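Local atomic coordinates of HupZ (Streptococcus sp. 'group A', PDB entry 5ESC), a protein that degrades heme in vitro and forms a split-barrel dimer related to the pyridoxamine 5'-phosphate oxidase family of FMN-binding proteins. Residues Q13-V17 with I28-M34; G60-I64 with R76-A81. Residue numbers count along the deposited sequence, not the author numbering.

Contact 1: Q13-V17 with I28-M34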
loop_
_atom_site.group_PDB
_atom_site.type_symbol
_atom_site.label_atom_id
_atom_site.label_comp_id
_atom_site.label_asym_id
_atom_site.label_seq_id
_atom_site.Cartn_x
_atom_site.Cartn_y
_atom_site.Cartn_z
ATOM N N GLN A 13 -10.059 -6.908 -6.443
ATOM C CA GLN A 13 -8.650 -6.503 -6.315
ATOM C C GLN A 13 -8.140 -6.835 -4.894
ATOM O O GLN A 13 -8.922 -7.095 -3.979
ATOM C CB GLN A 13 -8.477 -5.004 -6.637
ATOM C CG GLN A 13 -9.071 -4.519 -7.963
ATOM C CD GLN A 13 -8.464 -5.249 -9.161
ATOM O OE1 GLN A 13 -7.352 -5.764 -9.077
ATOM N NE2 GLN A 13 -9.253 -5.400 -10.226
ATOM N N LEU A 14 -6.827 -6.917 -4.783
ATOM C CA LEU A 14 -6.112 -7.117 -3.550
ATOM C C LEU A 14 -6.063 -5.844 -2.681
ATOM O O LEU A 14 -5.528 -4.774 -3.112
ATOM C CB LEU A 14 -4.672 -7.505 -3.858
ATOM C CG LEU A 14 -3.784 -7.977 -2.724
ATOM C CD1 LEU A 14 -4.567 -9.013 -1.942
ATOM C CD2 LEU A 14 -2.488 -8.593 -3.216
ATOM N N ALA A 15 -6.504 -5.988 -1.444
ATOM C CA ALA A 15 -6.422 -4.904 -0.424
ATOM C C ALA A 15 -4.978 -4.685 -0.080
ATOM O O ALA A 15 -4.283 -5.626 0.326
ATOM C CB ALA A 15 -7.185 -5.311 0.812
ATOM N N MET A 16 -4.480 -3.509 -0.325
ATOM C CA MET A 16 -3.177 -3.147 0.207
ATOM C C MET A 16 -3.369 -2.233 1.420
ATOM O O MET A 16 -4.098 -1.153 1.363
ATOM C CB MET A 16 -2.286 -2.511 -0.894
ATOM C CG MET A 16 -2.093 -3.435 -2.089
ATOM S SD MET A 16 -0.999 -4.814 -1.708
ATOM C CE MET A 16 0.256 -4.102 -0.675
ATOM N N VAL A 17 -2.700 -2.592 2.509
ATOM C CA VAL A 17 -2.918 -1.960 3.827
ATOM C C VAL A 17 -1.727 -1.263 4.337
ATOM O O VAL A 17 -0.653 -1.848 4.446
ATOM C CB VAL A 17 -3.392 -2.996 4.891
ATOM C CG1 VAL A 17 -3.522 -2.312 6.269
ATOM C CG2 VAL A 17 -4.659 -3.740 4.385
ATOM N N ILE A 28 3.496 -1.429 4.972
ATOM C CA ILE A 28 2.640 -1.752 3.914
ATOM C C ILE A 28 2.615 -3.261 3.744
ATOM O O ILE A 28 3.669 -3.901 3.882
ATOM C CB ILE A 28 3.076 -1.015 2.595
ATOM C CG1 ILE A 28 1.912 -1.112 1.621
ATOM C CG2 ILE A 28 4.399 -1.547 2.010
ATOM C CD1 ILE A 28 2.063 -0.209 0.403
ATOM N N GLY A 29 1.451 -3.827 3.533
ATOM C CA GLY A 29 1.347 -5.226 3.185
ATOM C C GLY A 29 -0.043 -5.583 2.635
ATOM O O GLY A 29 -1.011 -4.844 2.904
ATOM N N PRO A 30 -0.148 -6.673 1.852
ATOM C CA PRO A 30 -1.399 -7.127 1.270
ATOM C C PRO A 30 -2.257 -7.900 2.326
ATOM O O PRO A 30 -1.709 -8.575 3.223
ATOM C CB PRO A 30 -0.916 -8.131 0.196
ATOM C CG PRO A 30 0.346 -8.693 0.775
ATOM C CD PRO A 30 0.971 -7.589 1.543
ATOM N N LYS A 31 -3.590 -7.842 2.223
ATOM C CA LYS A 31 -4.467 -8.662 3.056
ATOM C C LYS A 31 -5.493 -9.248 2.120
ATOM O O LYS A 31 -6.555 -8.618 1.834
ATOM C CB LYS A 31 -5.111 -7.851 4.224
ATOM C CG LYS A 31 -4.193 -7.368 5.358
ATOM C CD LYS A 31 -3.522 -8.538 6.083
ATOM C CE LYS A 31 -2.528 -8.124 7.155
ATOM N NZ LYS A 31 -2.162 -9.408 7.890
ATOM N N ARG A 32 -5.268 -10.465 1.642
ATOM C CA ARG A 32 -6.167 -10.979 0.665
ATOM C C ARG A 32 -7.566 -11.332 1.206
ATOM O O ARG A 32 -8.434 -11.542 0.431
ATOM C CB ARG A 32 -5.563 -12.196 -0.042
ATOM C CG ARG A 32 -5.261 -13.326 0.838
ATOM C CD ARG A 32 -4.555 -14.389 -0.033
ATOM N NE ARG A 32 -4.537 -15.669 0.682
ATOM C CZ ARG A 32 -5.494 -16.611 0.621
ATOM N NH1 ARG A 32 -6.581 -16.487 -0.170
ATOM N NH2 ARG A 32 -5.350 -17.714 1.347
ATOM N N SER A 33 -7.753 -11.464 2.518
ATOM C CA SER A 33 -9.071 -11.823 3.083
ATOM C C SER A 33 -9.870 -10.544 3.428
ATOM O O SER A 33 -10.928 -10.629 4.023
ATOM C CB SER A 33 -8.932 -12.541 4.390
ATOM O OG SER A 33 -8.180 -11.836 5.380
ATOM N N MET A 34 -9.334 -9.366 3.098
ATOM C CA MET A 34 -10.025 -8.111 3.457
ATOM C C MET A 34 -11.408 -8.097 2.761
ATOM O O MET A 34 -11.478 -8.326 1.537
ATOM C CB MET A 34 -9.238 -6.937 3.045
ATOM C CG MET A 34 -9.846 -5.558 3.543
ATOM S SD MET A 34 -9.615 -5.216 5.295
ATOM C CE MET A 34 -7.854 -4.954 5.479
HETATM O O HOH W 1 -8.012 -8.333 -0.876
#

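Contact 2: G60-I64 with R76-A81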
loop_
_atom_site.group_PDB
_atom_site.type_symbol
_atom_site.label_atom_id
_atom_site.label_comp_id
_atom_site.label_asym_id
_atom_site.label_seq_id
_atom_site.Cartn_x
_atom_site.Cartn_y
_atom_site.Cartn_z
ATOM N N GLY A 60 -4.086 1.990 16.045
ATOM C CA GLY A 60 -5.346 1.933 15.278
ATOM C C GLY A 60 -5.363 2.486 13.875
ATOM O O GLY A 60 -6.351 2.209 13.158
ATOM N N LYS A 61 -4.330 3.241 13.464
ATOM C CA LYS A 61 -4.433 4.016 12.206
ATOM C C LYS A 61 -4.288 3.142 11.006
ATOM O O LYS A 61 -3.420 2.245 10.980
ATOM C CB LYS A 61 -3.421 5.096 12.120
ATOM C CG LYS A 61 -3.568 6.164 13.229
ATOM C CD LYS A 61 -2.480 7.224 13.072
ATOM C CE LYS A 61 -2.729 8.475 13.897
ATOM N NZ LYS A 61 -2.217 8.204 15.244
ATOM N N ILE A 62 -5.193 3.321 10.050
ATOM C CA ILE A 62 -5.154 2.455 8.888
ATOM C C ILE A 62 -5.653 3.079 7.639
ATOM O O ILE A 62 -6.569 3.911 7.698
ATOM C CB ILE A 62 -5.865 1.092 9.180
ATOM C CG1 ILE A 62 -5.625 0.111 8.045
ATOM C CG2 ILE A 62 -7.342 1.292 9.431
ATOM C CD1 ILE A 62 -5.708 -1.303 8.586
ATOM N N GLU A 63 -5.067 2.721 6.500
ATOM C CA GLU A 63 -5.583 3.080 5.193
ATOM C C GLU A 63 -5.489 1.898 4.324
ATOM O O GLU A 63 -4.512 1.140 4.405
ATOM C CB GLU A 63 -4.848 4.280 4.517
ATOM C CG GLU A 63 -4.710 5.501 5.421
ATOM C CD GLU A 63 -4.512 6.848 4.696
ATOM O OE1 GLU A 63 -4.194 6.783 3.476
ATOM O OE2 GLU A 63 -4.706 7.945 5.386
ATOM N N ILE A 64 -6.536 1.662 3.532
ATOM C CA ILE A 64 -6.557 0.509 2.708
ATOM C C ILE A 64 -6.792 0.984 1.307
ATOM O O ILE A 64 -7.715 1.825 1.072
ATOM C CB ILE A 64 -7.755 -0.465 3.044
ATOM C CG1 ILE A 64 -7.830 -0.815 4.527
ATOM C CG2 ILE A 64 -7.721 -1.701 2.143
ATOM C CD1 ILE A 64 -9.205 -1.388 4.855
ATOM N N ARG A 76 -9.287 4.524 -1.832
ATOM C CA ARG A 76 -8.518 4.476 -0.589
ATOM C C ARG A 76 -9.540 4.662 0.571
ATOM O O ARG A 76 -10.303 5.659 0.567
ATOM C CB ARG A 76 -7.468 5.619 -0.611
ATOM C CG ARG A 76 -6.706 5.879 0.698
ATOM C CD ARG A 76 -5.465 6.768 0.513
ATOM N NE ARG A 76 -5.840 8.092 0.057
ATOM C CZ ARG A 76 -5.955 9.158 0.832
ATOM N NH1 ARG A 76 -5.647 9.121 2.122
ATOM N NH2 ARG A 76 -6.348 10.307 0.305
ATOM N N PHE A 77 -9.600 3.695 1.486
ATOM C CA PHE A 77 -10.481 3.729 2.659
ATOM C C PHE A 77 -9.612 4.087 3.888
ATOM O O PHE A 77 -8.587 3.396 4.253
ATOM C CB PHE A 77 -11.180 2.390 2.820
ATOM C CG PHE A 77 -11.994 1.998 1.641
ATOM C CD1 PHE A 77 -11.412 1.439 0.534
ATOM C CD2 PHE A 77 -13.357 2.268 1.592
ATOM C CE1 PHE A 77 -12.141 1.148 -0.614
ATOM C CE2 PHE A 77 -14.113 1.944 0.473
ATOM C CZ PHE A 77 -13.492 1.389 -0.654
ATOM N N VAL A 78 -9.978 5.141 4.568
ATOM C CA VAL A 78 -9.248 5.572 5.723
ATOM C C VAL A 78 -10.053 5.377 6.971
ATOM O O VAL A 78 -11.250 5.748 6.975
ATOM C CB VAL A 78 -8.851 7.055 5.646
ATOM C CG1 VAL A 78 -8.037 7.485 6.888
ATOM C CG2 VAL A 78 -8.039 7.336 4.389
ATOM N N GLY A 79 -9.425 4.906 8.057
ATOM C CA GLY A 79 -10.181 4.814 9.328
ATOM C C GLY A 79 -9.365 4.345 10.487
ATOM O O GLY A 79 -8.111 4.548 10.489
ATOM N N THR A 80 -10.039 3.761 11.481
ATOM C CA THR A 80 -9.411 3.263 12.662
ATOM C C THR A 80 -9.764 1.770 12.794
ATOM O O THR A 80 -10.869 1.393 12.449
ATOM C CB THR A 80 -9.856 4.046 13.925
ATOM O OG1 THR A 80 -8.996 3.685 15.008
ATOM C CG2 THR A 80 -11.314 3.755 14.358
ATOM N N ALA A 81 -8.806 0.978 13.245
ATOM C CA ALA A 81 -8.909 -0.464 13.319
ATOM C C ALA A 81 -8.680 -1.036 14.687
ATOM O O ALA A 81 -8.051 -0.370 15.556
ATOM C CB ALA A 81 -7.964 -1.113 12.308
#

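Contact 1: Q13-V17 with I28-M34
Two short backbone bonds pair Val17 with Gly29: Val17 N donates a hydrogen bond to Gly29 O at 2.8 Å, and Gly29 N donates one to Val17 O at 3.0 Å. Two residues along, Lys31 N donates to Ala15 O at 3.0 Å, but no direct bond comes back. Ala15 N instead donates to a water at 2.8 Å, and that water lies 3.1 Å from Lys31 O, so it fills the gap where the chains part. There 31-34 folds into a type I turn, closed by Met34 N on Lys31 O at 3.1 Å.

Next to the Val17-Gly29 pair, Met16 faces Pro30 in a non-hydrogen-bonded pair, which suits a proline with no amide proton. Met16 SD rests 3.8 Å from Pro30 CB, and Leu14 CD2 is equally far from that CB. Ala15 and Val17 point to the other face, where the turn brings Met34 back against them: Ala15 CB to Met34 CB is 3.4 Å, Val17 CG2 to Met34 CE 3.6 Å.

This is the antiparallel hairpin of strands 15-20 and 26-31. Strand 61-68 flanks 15-20 on its far edge, helix 51-59 touches Val17 and Lys31, and the second subunit packs on Leu14, Met16, Ile28 and Pro30.

Contact 2: G60-I64 with R76-A81
Five backbone bonds zip 60-64 to 76-81, four of them in two reciprocal pairs. At Ile64 and Phe77 the exchange is mutual: Phe77 N donates to Ile64 O at 2.7 Å and Ile64 N to Phe77 O at 2.8 Å. Ile62 and Gly79 repeat it, with Gly79 N on Ile62 O at 3.0 Å and a longer return from Ile62 N to Gly79 O at 3.2 Å. Beyond them the bonding is one-sided: Gly60 O accepts from Ala81 N at 2.7 Å, while Ala81 O receives only a CA-H...O contact from Gly60 CA at 3.6 Å. Gly60 has just left helix 51-59 with positive phi, and a CB there would run into Thr80 OG1.

The pairing is an antiparallel beta hairpin, 61-68 with 73-84, at the middle of the split-barrel sheet. Backbone groups of the intervening residues therefore turn outward to the next strands: Glu63 bonds to Ala18 on one side, while Arg76, Val78 and Thr80 bond to strand 106-117 on the other.

Among the side chains, the Glu63 carboxylate has two polar partners. Its OE1 accepts a hydrogen bond from Arg76 NH1 at 3.1 Å, part of a salt bridge, and OE2, 3.5 Å from Val78 CG2, accepts a hydrogen bond from Gln25 of the second subunit, so the carboxylate is held from both chains.

Ile62, Ile64, Phe77 and Ala81 share the opposite face. Ile62 CG2 meets Ala81 CB at 3.8 Å, with Ile56 of helix 51-59 against both residues, and the Phe77 ring makes an edge-to-face contact with Phe42.

How the contacts relate
From the N terminus, the chain leaves helix 4-12, runs through 13-17 and turns back, so that contact 1 closes the first hairpin. It then passes through strand 41-46 and helix 51-59 before 60-64 opens contact 2, which closes a later hairpin on 76-81. The two closures follow in series, neither enclosing nor crossing the other. In space they are neighbours, with centres about 12 Å apart, because strands 15-20 and 61-68 lie side by side and join the hairpins into one sheet. Val17 CG1 packs 3.3 Å from Ile62 CD1, and Met34 CE sits 3.9 Å from Ile64 CD1. Both contacts also touch the second subunit.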